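Local coordinates for viral protein F93 (Sulfolobus turreted icosahedral virus, PDB 2CO5) that probably binds DNA through a winged-helix domain, working as a dimer whose two subunits are joined by a disulfide bond, at residues Tyr6-Ile9 against Asn10-Ile13; Ile14-Val17 against Leu18-Gly22; Leu71-Glu75 against Lys76-Glu80; Glu83-Glu86 against Phe87-Ile91. All coordinates share one frame; numbering follows the deposited sequence.

All four contacts are local, within one turn of helix or across a helix start. Interactions 1 and 2 follow each other on helix 9-20. Interaction 1 is the most buried, an aromatic pair beside the helix start; interaction 2 is partly buried and ends the same helix with a Schellman motif and an asparagine side chain bonded back to it. Interactions 3 and 4 share helix 75-92. Interaction 3 is its threonine-capped start after a strand, and interaction 4 is its later part, with aromatics on one side and charged chains on another. The two helices meet where Tyr-12 OH lies 3.1 Å from His-85 ND1 and where Val-19 packs on Met-78. Interactions 1, 2 and 4 touch the second subunit; interaction 3 does not.

Interaction 1 (Tyr6-Ile9 against Asn10-Ile13); sequences YMRI and NYYI
Tyr-6 and Tyr-11 form a T-shaped (edge-to-face) pair at the start of helix 9-20, the first helix of the winged-helix fold. Tyr-6 supplies the edge and Tyr-11 the face. The ring planes stand at 79° and the centroids are 4.8 Å apart. Tyr-6 CD2 sits over the centre of the Tyr-11 ring, 3.4 Å above its plane. Tyr-11 has CG anti to its carbonyl carbon (chi1 -79°), which lays the ring back over the residues before the helix. Arg-8 also reaches this ring. Its CD lies 3.8 Å from Tyr-11 CE2, and NH1 comes close to the same carbon. The guanidinium plane is perpendicular to the ring, and NH1 approaches obliquely.

Arg-8 is the N-cap residue. Its carbonyl oxygen takes a straight bond from Tyr-12 N and a weak one from Tyr-11 N. Tyr-6 OH is hydrogen-bonded to Asp-57, while Leu-54 of helix 44-56 touches both tyrosines. Tyr-12 turns its hydroxyl to His-85 of helix 75-92. Ile-9 and Ile-13 both pack against the second subunit, on Arg-8 and Ile-91 of that chain respectively. Along this helix side the two isoleucines meet loosely, Ile-9 CG1 to Ile-13 CD1 at 4.1 Å. Ile-13 CG1 lies nearer the backbone, 3.2 Å from Ile-9 O.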
loop_
_atom_site.group_PDB
_atom_site.type_symbol
_atom_site.label_atom_id
_atom_site.label_comp_id
_atom_site.label_asym_id
_atom_site.label_seq_id
_atom_site.Cartn_x
_atom_site.Cartn_y
_atom_site.Cartn_z
ATOM N N TYR B 6 -7.633 -2.640 -3.789
ATOM C CA TYR B 6 -7.239 -3.261 -2.523
ATOM C C TYR B 6 -5.743 -3.122 -2.203
ATOM O O TYR B 6 -5.278 -3.624 -1.172
ATOM C CB TYR B 6 -7.699 -4.715 -2.471
ATOM C CG TYR B 6 -9.215 -4.882 -2.456
ATOM C CD1 TYR B 6 -9.836 -5.833 -3.260
ATOM C CD2 TYR B 6 -10.026 -4.088 -1.635
ATOM C CE1 TYR B 6 -11.229 -5.997 -3.249
ATOM C CE2 TYR B 6 -11.421 -4.241 -1.614
ATOM C CZ TYR B 6 -12.015 -5.199 -2.424
ATOM O OH TYR B 6 -13.389 -5.351 -2.421
ATOM N N MET B 7 -5.000 -2.399 -3.049
ATOM C CA MET B 7 -3.573 -2.173 -2.823
ATOM C C MET B 7 -3.388 -1.037 -1.830
ATOM O O MET B 7 -2.864 0.027 -2.144
ATOM C CB MET B 7 -2.834 -1.934 -4.142
ATOM C CG MET B 7 -2.918 -3.156 -5.048
ATOM S SD MET B 7 -2.075 -3.033 -6.623
ATOM C CE MET B 7 -2.349 -4.686 -7.267
ATOM N N ARG B 8 -3.863 -1.300 -0.622
ATOM C CA ARG B 8 -3.749 -0.414 0.522
ATOM C C ARG B 8 -3.356 -1.304 1.692
ATOM O O ARG B 8 -3.836 -2.437 1.800
ATOM C CB ARG B 8 -5.087 0.269 0.801
ATOM C CG ARG B 8 -5.574 1.137 -0.350
ATOM C CD ARG B 8 -7.016 1.567 -0.146
ATOM N NE ARG B 8 -7.190 2.453 1.005
ATOM C CZ ARG B 8 -8.368 2.852 1.485
ATOM N NH1 ARG B 8 -9.502 2.457 0.919
ATOM N NH2 ARG B 8 -8.416 3.655 2.540
ATOM N N ILE B 9 -2.487 -0.797 2.557
ATOM C CA ILE B 9 -1.901 -1.592 3.618
ATOM C C ILE B 9 -2.972 -2.149 4.573
ATOM O O ILE B 9 -2.851 -3.268 5.051
ATOM C CB ILE B 9 -0.802 -0.793 4.373
ATOM C CG1 ILE B 9 0.238 -1.747 4.966
ATOM C CG2 ILE B 9 -1.404 0.136 5.433
ATOM C CD1 ILE B 9 1.033 -2.494 3.913
ATOM N N ASN B 10 -4.034 -1.383 4.810
ATOM C CA ASN B 10 -5.065 -1.803 5.750
ATOM C C ASN B 10 -5.882 -2.984 5.229
ATOM O O ASN B 10 -6.298 -3.841 6.012
ATOM C CB ASN B 10 -5.965 -0.625 6.126
ATOM C CG ASN B 10 -5.333 0.287 7.168
ATOM O OD1 ASN B 10 -5.857 1.362 7.474
ATOM N ND2 ASN B 10 -4.219 -0.147 7.733
ATOM N N TYR B 11 -6.094 -3.037 3.912
ATOM C CA TYR B 11 -6.734 -4.195 3.293
ATOM C C TYR B 11 -5.833 -5.418 3.400
ATOM O O TYR B 11 -6.297 -6.493 3.747
ATOM C CB TYR B 11 -7.078 -3.939 1.821
ATOM C CG TYR B 11 -8.328 -3.110 1.585
ATOM C CD1 TYR B 11 -9.542 -3.455 2.174
ATOM C CD2 TYR B 11 -8.304 -2.010 0.746
ATOM C CE1 TYR B 11 -10.693 -2.714 1.938
ATOM C CE2 TYR B 11 -9.455 -1.263 0.495
ATOM C CZ TYR B 11 -10.640 -1.622 1.091
ATOM O OH TYR B 11 -11.772 -0.880 0.869
ATOM N N TYR B 12 -4.548 -5.248 3.099
ATOM C CA TYR B 12 -3.589 -6.344 3.217
ATOM C C TYR B 12 -3.563 -6.870 4.644
ATOM O O TYR B 12 -3.628 -8.070 4.873
ATOM C CB TYR B 12 -2.183 -5.900 2.805
ATOM C CG TYR B 12 -1.141 -6.968 3.053
ATOM C CD1 TYR B 12 -1.013 -8.053 2.186
ATOM C CD2 TYR B 12 -0.305 -6.914 4.170
ATOM C CE1 TYR B 12 -0.073 -9.046 2.415
ATOM C CE2 TYR B 12 0.632 -7.904 4.411
ATOM C CZ TYR B 12 0.740 -8.974 3.526
ATOM O OH TYR B 12 1.669 -9.958 3.741
ATOM N N ILE B 13 -3.486 -5.958 5.599
ATOM C CA ILE B 13 -3.450 -6.324 7.002
ATOM C C ILE B 13 -4.692 -7.109 7.436
ATOM O O ILE B 13 -4.573 -8.115 8.132
ATOM C CB ILE B 13 -3.264 -5.078 7.882
ATOM C CG1 ILE B 13 -1.822 -4.591 7.780
ATOM C CG2 ILE B 13 -3.618 -5.388 9.313
ATOM C CD1 ILE B 13 -1.611 -3.202 8.308
#

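Interaction 2 (Ile14-Val17 against Leu18-Gly22); sequences ILKV and LVING
Leu-18 begins the last turn of helix 9-20 by giving its N-H to Ile-14 O. Its CD2 folds back to 3.6 Å from that same Ile-14 oxygen. Val-19 bonds in the same way to Leu-15 O, and its CG2 lies 3.4 Å from this oxygen. Ile-20 N is bound to Lys-16 O at 2.8 Å. The Ile-20 side chain leans over that carbonyl, and its CD1 reaches Lys-16 CG at 4.1 Å. These two chains cross at about a right angle.

Asn-21 leaves the helix, yet it grips the last turn twice. Its ND2 donates to Val-17 O at 2.6 Å, and its backbone N donates to the same oxygen at 3.1 Å. The two donors arrive from opposite faces of the carbonyl plane. The oxygen lies close to the amide plane of Asn-21, 14° out of it. CG stands beside the Asn-21 backbone N (chi1 -72°), a setting that lets the amide reach back along the helix. ND2 also passes beside Val-17 CG1, the two side chains pointing the same way. Gly-22, with positive phi, is the C' residue of a Schellman motif. Its N bonds to Val-19 O, and Ser-23 N bonds to Leu-18 O.

Several elements surround this helix end. Glu-33 of helix 30-38 takes a second bond from Asn-21 ND2, and Leu-30 touches Val-17. Phe-81 of helix 75-92 packs on Leu-15 and Val-19. Helix 44-56 covers Ile-14, and Leu-18 lies against strand 70-73.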
loop_
_atom_site.group_PDB
_atom_site.type_symbol
_atom_site.label_atom_id
_atom_site.label_comp_id
_atom_site.label_asym_id
_atom_site.label_seq_id
_atom_site.Cartn_x
_atom_site.Cartn_y
_atom_site.Cartn_z
ATOM N N ILE B 14 -5.876 -6.660 7.021
ATOM C CA ILE B 14 -7.119 -7.368 7.335
ATOM C C ILE B 14 -7.094 -8.796 6.782
ATOM O O ILE B 14 -7.376 -9.751 7.509
ATOM C CB ILE B 14 -8.363 -6.634 6.783
ATOM C CG1 ILE B 14 -8.629 -5.349 7.588
ATOM C CG2 ILE B 14 -9.578 -7.550 6.828
ATOM C CD1 ILE B 14 -9.678 -4.437 6.982
ATOM N N LEU B 15 -6.762 -8.932 5.501
ATOM C CA LEU B 15 -6.687 -10.251 4.848
ATOM C C LEU B 15 -5.622 -11.157 5.468
ATOM O O LEU B 15 -5.810 -12.370 5.567
ATOM C CB LEU B 15 -6.421 -10.092 3.342
ATOM C CG LEU B 15 -7.639 -10.039 2.409
ATOM C CD1 LEU B 15 -8.834 -9.419 3.089
ATOM C CD2 LEU B 15 -7.314 -9.318 1.100
ATOM N N LYS B 16 -4.500 -10.567 5.872
ATOM C CA LYS B 16 -3.403 -11.331 6.459
ATOM C C LYS B 16 -3.802 -11.900 7.819
ATOM O O LYS B 16 -3.432 -13.029 8.152
ATOM C CB LYS B 16 -2.145 -10.460 6.574
ATOM C CG LYS B 16 -0.899 -11.151 7.170
ATOM C CD LYS B 16 -0.437 -12.324 6.347
ATOM C CE LYS B 16 0.852 -12.927 6.907
ATOM N NZ LYS B 16 1.135 -14.261 6.306
ATOM N N VAL B 17 -4.549 -11.116 8.597
ATOM C CA VAL B 17 -5.026 -11.547 9.917
ATOM C C VAL B 17 -6.034 -12.700 9.795
ATOM O O VAL B 17 -6.042 -13.613 10.622
ATOM C CB VAL B 17 -5.613 -10.360 10.728
ATOM C CG1 VAL B 17 -6.488 -10.845 11.890
ATOM C CG2 VAL B 17 -4.490 -9.482 11.249
ATOM N N LEU B 18 -6.862 -12.662 8.754
ATOM C CA LEU B 18 -7.746 -13.788 8.424
ATOM C C LEU B 18 -6.964 -15.059 8.070
ATOM O O LEU B 18 -7.208 -16.113 8.648
ATOM C CB LEU B 18 -8.699 -13.415 7.282
ATOM C CG LEU B 18 -10.068 -12.900 7.732
ATOM C CD1 LEU B 18 -10.919 -14.066 8.205
ATOM C CD2 LEU B 18 -9.930 -11.842 8.823
ATOM N N VAL B 19 -6.028 -14.948 7.132
ATOM C CA VAL B 19 -5.169 -16.078 6.735
ATOM C C VAL B 19 -4.383 -16.645 7.924
ATOM O O VAL B 19 -4.283 -17.860 8.089
ATOM C CB VAL B 19 -4.179 -15.664 5.621
ATOM C CG1 VAL B 19 -3.110 -16.736 5.402
ATOM C CG2 VAL B 19 -4.927 -15.378 4.335
ATOM N N ILE B 20 -3.831 -15.750 8.737
ATOM C CA ILE B 20 -3.153 -16.108 9.990
ATOM C C ILE B 20 -4.030 -16.964 10.912
ATOM O O ILE B 20 -3.542 -17.888 11.559
ATOM C CB ILE B 20 -2.715 -14.828 10.757
ATOM C CG1 ILE B 20 -1.342 -14.353 10.277
ATOM C CG2 ILE B 20 -2.668 -15.071 12.246
ATOM C CD1 ILE B 20 -0.924 -12.986 10.842
ATOM N N ASN B 21 -5.321 -16.638 10.968
ATOM C CA ASN B 21 -6.277 -17.337 11.825
ATOM C C ASN B 21 -7.057 -18.413 11.067
ATOM O O ASN B 21 -8.191 -18.729 11.419
ATOM C CB ASN B 21 -7.232 -16.323 12.466
ATOM C CG ASN B 21 -6.557 -15.483 13.538
ATOM O OD1 ASN B 21 -6.370 -15.936 14.666
ATOM N ND2 ASN B 21 -6.184 -14.254 13.188
ATOM N N GLY B 22 -6.437 -18.979 10.033
ATOM C CA GLY B 22 -7.037 -20.062 9.260
ATOM C C GLY B 22 -8.299 -19.686 8.502
ATOM O O GLY B 22 -9.229 -20.488 8.427
#

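Interaction 3 (Leu71-Glu75 against Lys76-Glu80); sequences LFLTE and KGMKE
Thr-74 meets Gly-77 across the start of helix 75-92, where its side chain forms an N-cap. This is the junction at which the wing strand 70-73 of the winged-helix fold runs into the last long helix.

Thr-74 CB stands 3.9 Å from Lys-76 N. Its branch OG1 goes to the helix end and accepts from Gly-77 N at 3.0 Å, with an N-H...O angle of 150°. The torsion is the one that permits this: OG1 sits between the backbone N and the carbonyl carbon (chi1 66°), facing the first turn. OG1 also lies 3.6 Å from Lys-76 CB. The carbonyl oxygens of Lys-58 and Ile-59 both lie within hydrogen-bonding reach of OG1 and must share its one proton, so the hydroxyl joins the helix start to the chain leading into strand 60-63. Thr-74 O continues the helix by accepting from Met-78 N. Lys-76 extends its chain away to the carbonyl of Asp-57.

Leu-73 covers another side of the turn. Its CG is anti to the backbone N (chi1 -166°), which brings the branched end over the helix backbone. CD1 rests on the bare backbone of Gly-77, 4.0 Å from CA and 3.9 Å from C. CD2 lies 4.4 Å from Met-78 SD.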
loop_
_atom_site.group_PDB
_atom_site.type_symbol
_atom_site.label_atom_id
_atom_site.label_comp_id
_atom_site.label_asym_id
_atom_site.label_seq_id
_atom_site.Cartn_x
_atom_site.Cartn_y
_atom_site.Cartn_z
ATOM N N LEU B 71 -16.291 -13.851 10.685
ATOM C CA LEU B 71 -15.762 -13.542 9.362
ATOM C C LEU B 71 -15.088 -14.780 8.774
ATOM O O LEU B 71 -14.430 -15.540 9.483
ATOM C CB LEU B 71 -14.767 -12.374 9.425
ATOM C CG LEU B 71 -15.338 -11.004 9.797
ATOM C CD1 LEU B 71 -14.221 -9.963 9.903
ATOM C CD2 LEU B 71 -16.411 -10.563 8.781
ATOM N N PHE B 72 -15.284 -14.973 7.473
ATOM C CA PHE B 72 -14.636 -16.031 6.717
ATOM C C PHE B 72 -13.968 -15.422 5.495
ATOM O O PHE B 72 -14.530 -14.526 4.861
ATOM C CB PHE B 72 -15.656 -17.058 6.244
ATOM C CG PHE B 72 -16.326 -17.814 7.357
ATOM C CD1 PHE B 72 -17.476 -17.316 7.955
ATOM C CD2 PHE B 72 -15.818 -19.028 7.791
ATOM C CE1 PHE B 72 -18.100 -18.005 8.981
ATOM C CE2 PHE B 72 -16.446 -19.734 8.814
ATOM C CZ PHE B 72 -17.588 -19.208 9.411
ATOM N N LEU B 73 -12.777 -15.923 5.171
ATOM C CA LEU B 73 -12.098 -15.581 3.932
ATOM C C LEU B 73 -12.549 -16.559 2.842
ATOM O O LEU B 73 -12.400 -17.757 2.985
ATOM C CB LEU B 73 -10.576 -15.654 4.129
ATOM C CG LEU B 73 -9.688 -15.030 3.052
ATOM C CD1 LEU B 73 -9.918 -13.537 2.962
ATOM C CD2 LEU B 73 -8.228 -15.319 3.343
ATOM N N THR B 74 -13.105 -16.036 1.757
ATOM C CA THR B 74 -13.566 -16.856 0.642
ATOM C C THR B 74 -12.416 -17.245 -0.279
ATOM O O THR B 74 -11.302 -16.735 -0.146
ATOM C CB THR B 74 -14.599 -16.093 -0.212
ATOM O OG1 THR B 74 -13.961 -14.968 -0.846
ATOM C CG2 THR B 74 -15.768 -15.619 0.652
ATOM N N GLU B 75 -12.700 -18.141 -1.223
ATOM C CA GLU B 75 -11.733 -18.515 -2.250
ATOM C C GLU B 75 -11.299 -17.285 -3.033
ATOM O O GLU B 75 -10.117 -17.108 -3.322
ATOM C CB GLU B 75 -12.339 -19.535 -3.212
ATOM C CG GLU B 75 -12.631 -20.892 -2.595
ATOM C CD GLU B 75 -13.452 -21.774 -3.512
ATOM O OE1 GLU B 75 -13.465 -21.512 -4.736
ATOM O OE2 GLU B 75 -14.085 -22.728 -3.008
ATOM N N LYS B 76 -12.270 -16.432 -3.373
ATOM C CA LYS B 76 -11.992 -15.162 -4.047
ATOM C C LYS B 76 -11.029 -14.307 -3.210
ATOM O O LYS B 76 -10.112 -13.675 -3.749
ATOM C CB LYS B 76 -13.298 -14.398 -4.308
ATOM C CG LYS B 76 -13.125 -13.041 -5.012
ATOM C CD LYS B 76 -14.466 -12.335 -5.239
ATOM C CE LYS B 76 -14.263 -10.937 -5.811
ATOM N NZ LYS B 76 -15.528 -10.309 -6.296
ATOM N N GLY B 77 -11.251 -14.293 -1.896
ATOM C CA GLY B 77 -10.438 -13.512 -0.974
ATOM C C GLY B 77 -9.038 -14.044 -0.784
ATOM O O GLY B 77 -8.093 -13.271 -0.645
ATOM N N MET B 78 -8.899 -15.366 -0.756
ATOM C CA MET B 78 -7.579 -15.990 -0.669
ATOM C C MET B 78 -6.762 -15.649 -1.910
ATOM O O MET B 78 -5.574 -15.339 -1.807
ATOM C CB MET B 78 -7.708 -17.511 -0.520
ATOM C CG MET B 78 -6.379 -18.265 -0.364
ATOM S SD MET B 78 -5.368 -17.814 1.073
ATOM C CE MET B 78 -3.959 -18.891 0.827
ATOM N N LYS B 79 -7.404 -15.707 -3.078
ATOM C CA LYS B 79 -6.757 -15.332 -4.336
ATOM C C LYS B 79 -6.345 -13.856 -4.332
ATOM O O LYS B 79 -5.282 -13.516 -4.842
ATOM C CB LYS B 79 -7.673 -15.623 -5.534
ATOM C CG LYS B 79 -7.002 -15.443 -6.895
ATOM C CD LYS B 79 -7.881 -15.951 -8.031
ATOM C CE LYS B 79 -7.202 -15.769 -9.384
ATOM N NZ LYS B 79 -8.003 -16.335 -10.501
ATOM N N GLU B 80 -7.182 -12.992 -3.762
ATOM C CA GLU B 80 -6.852 -11.565 -3.640
ATOM C C GLU B 80 -5.695 -11.335 -2.678
ATOM O O GLU B 80 -4.830 -10.494 -2.934
ATOM C CB GLU B 80 -8.069 -10.757 -3.173
ATOM C CG GLU B 80 -7.827 -9.240 -3.053
ATOM C CD GLU B 80 -7.547 -8.570 -4.390
ATOM O OE1 GLU B 80 -8.257 -8.875 -5.374
ATOM O OE2 GLU B 80 -6.628 -7.728 -4.455
#

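Interaction 4 (Glu83-Glu86 against Phe87-Ile91); sequences ELHE and FFKKI
Phe-88 and Leu-84 meet one turn apart on helix 75-92, the last helix of this winged-helix protein. Leu-84 CD2 lies 4.3 Å from Phe-88 CE1, a loose apolar touch. Closer in, Phe-88 CD1 comes to 3.3 Å from Leu-84 O. That oxygen lies oblique to the ring. With chi1 at -82°, CG of Phe-88 sits beside its own backbone N and the ring leans to the preceding turn. Phe-87 takes a different setting, with CG anti to the backbone N (chi1 167°). The edge of the Phe-87 ring points at the face of Phe-88: Phe-87 CD2 lies over the centre of that ring, 3.9 Å above its plane.

On another side of the helix, Lys-89 runs extended past His-85, with CD 4.4 Å from His-85 NE2. Glu-86 OE2 is 5.3 Å from Lys-89 NZ, so the opposite charges are near without touching.

Backbone bonds of the helix set the spacing of these residues. Phe-88 N reaches Leu-84 O at 2.9 Å, and Phe-87, Lys-89 and Lys-90 each bond to the residue four before.

Further out, His-85 ND1 is hydrogen-bonded to Tyr-12 OH. Lys-90 NZ binds Phe-38 O of the second subunit, and Ile-40 of that subunit packs on Phe-87. In its own chain the helix lies against helix 9-20, Leu-84 on Leu-15 and Phe-88 on Ile-9.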
loop_
_atom_site.group_PDB
_atom_site.type_symbol
_atom_site.label_atom_id
_atom_site.label_comp_id
_atom_site.label_asym_id
_atom_site.label_seq_id
_atom_site.Cartn_x
_atom_site.Cartn_y
_atom_site.Cartn_z
ATOM N N GLU B 83 -2.505 -12.275 -4.426
ATOM C CA GLU B 83 -2.172 -11.171 -5.323
ATOM C C GLU B 83 -1.584 -9.972 -4.572
ATOM O O GLU B 83 -0.564 -9.421 -4.982
ATOM C CB GLU B 83 -3.397 -10.726 -6.121
ATOM C CG GLU B 83 -3.879 -11.750 -7.133
ATOM C CD GLU B 83 -4.961 -11.201 -8.042
ATOM O OE1 GLU B 83 -4.728 -10.139 -8.668
ATOM O OE2 GLU B 83 -6.039 -11.834 -8.135
ATOM N N LEU B 84 -2.229 -9.574 -3.478
ATOM C CA LEU B 84 -1.759 -8.432 -2.691
ATOM C C LEU B 84 -0.407 -8.695 -2.046
ATOM O O LEU B 84 0.451 -7.816 -2.012
ATOM C CB LEU B 84 -2.759 -8.073 -1.595
ATOM C CG LEU B 84 -3.983 -7.253 -1.984
ATOM C CD1 LEU B 84 -4.824 -7.000 -0.739
ATOM C CD2 LEU B 84 -3.570 -5.939 -2.632
ATOM N N HIS B 85 -0.239 -9.903 -1.519
ATOM C CA HIS B 85 1.002 -10.297 -0.881
ATOM C C HIS B 85 2.164 -10.232 -1.860
ATOM O O HIS B 85 3.251 -9.752 -1.517
ATOM C CB HIS B 85 0.892 -11.713 -0.309
ATOM C CG HIS B 85 2.165 -12.208 0.296
ATOM N ND1 HIS B 85 2.839 -11.510 1.275
ATOM C CD2 HIS B 85 2.904 -13.314 0.046
ATOM C CE1 HIS B 85 3.935 -12.168 1.608
ATOM N NE2 HIS B 85 3.997 -13.266 0.877
ATOM N N GLU B 86 1.946 -10.727 -3.071
ATOM C CA GLU B 86 2.993 -10.689 -4.088
ATOM C C GLU B 86 3.284 -9.252 -4.497
ATOM O O GLU B 86 4.439 -8.879 -4.667
ATOM C CB GLU B 86 2.614 -11.528 -5.310
ATOM C CG GLU B 86 2.580 -13.038 -5.054
ATOM C CD GLU B 86 3.890 -13.588 -4.511
ATOM O OE1 GLU B 86 4.947 -13.345 -5.132
ATOM O OE2 GLU B 86 3.856 -14.268 -3.462
ATOM N N PHE B 87 2.236 -8.441 -4.634
ATOM C CA PHE B 87 2.406 -7.034 -4.989
ATOM C C PHE B 87 3.276 -6.294 -3.955
ATOM O O PHE B 87 4.288 -5.679 -4.311
ATOM C CB PHE B 87 1.048 -6.342 -5.135
ATOM C CG PHE B 87 1.148 -4.844 -5.184
ATOM C CD1 PHE B 87 1.520 -4.200 -6.358
ATOM C CD2 PHE B 87 0.906 -4.081 -4.050
ATOM C CE1 PHE B 87 1.630 -2.820 -6.406
ATOM C CE2 PHE B 87 1.009 -2.705 -4.087
ATOM C CZ PHE B 87 1.374 -2.071 -5.269
ATOM N N PHE B 88 2.883 -6.363 -2.685
ATOM C CA PHE B 88 3.600 -5.648 -1.617
ATOM C C PHE B 88 5.017 -6.174 -1.405
ATOM O O PHE B 88 5.935 -5.405 -1.141
ATOM C CB PHE B 88 2.812 -5.682 -0.300
ATOM C CG PHE B 88 1.730 -4.629 -0.213
ATOM C CD1 PHE B 88 0.390 -4.979 -0.235
ATOM C CD2 PHE B 88 2.063 -3.288 -0.115
ATOM C CE1 PHE B 88 -0.595 -4.018 -0.165
ATOM C CE2 PHE B 88 1.079 -2.317 -0.045
ATOM C CZ PHE B 88 -0.259 -2.688 -0.075
ATOM N N LYS B 89 5.201 -7.479 -1.547
ATOM C CA LYS B 89 6.527 -8.069 -1.455
ATOM C C LYS B 89 7.424 -7.490 -2.552
ATOM O O LYS B 89 8.557 -7.101 -2.286
ATOM C CB LYS B 89 6.433 -9.592 -1.565
ATOM C CG LYS B 89 7.734 -10.329 -1.332
ATOM C CD LYS B 89 7.521 -11.834 -1.372
ATOM C CE LYS B 89 8.845 -12.580 -1.353
ATOM N NZ LYS B 89 8.656 -14.055 -1.269
ATOM N N LYS B 90 6.893 -7.408 -3.772
ATOM C CA LYS B 90 7.628 -6.872 -4.918
ATOM C C LYS B 90 8.045 -5.411 -4.737
ATOM O O LYS B 90 9.159 -5.045 -5.098
ATOM C CB LYS B 90 6.806 -7.029 -6.210
ATOM C CG LYS B 90 7.427 -6.390 -7.450
ATOM C CD LYS B 90 6.659 -6.749 -8.729
ATOM C CE LYS B 90 5.252 -6.148 -8.738
ATOM N NZ LYS B 90 4.616 -6.194 -10.086
ATOM N N ILE B 91 7.164 -4.574 -4.198
ATOM C CA ILE B 91 7.478 -3.141 -4.092
ATOM C C ILE B 91 8.127 -2.726 -2.768
ATOM O O ILE B 91 8.755 -1.676 -2.701
ATOM C CB ILE B 91 6.252 -2.231 -4.401
ATOM C CG1 ILE B 91 5.154 -2.379 -3.351
ATOM C CG2 ILE B 91 5.715 -2.521 -5.801
ATOM C CD1 ILE B 91 4.246 -1.164 -3.280
#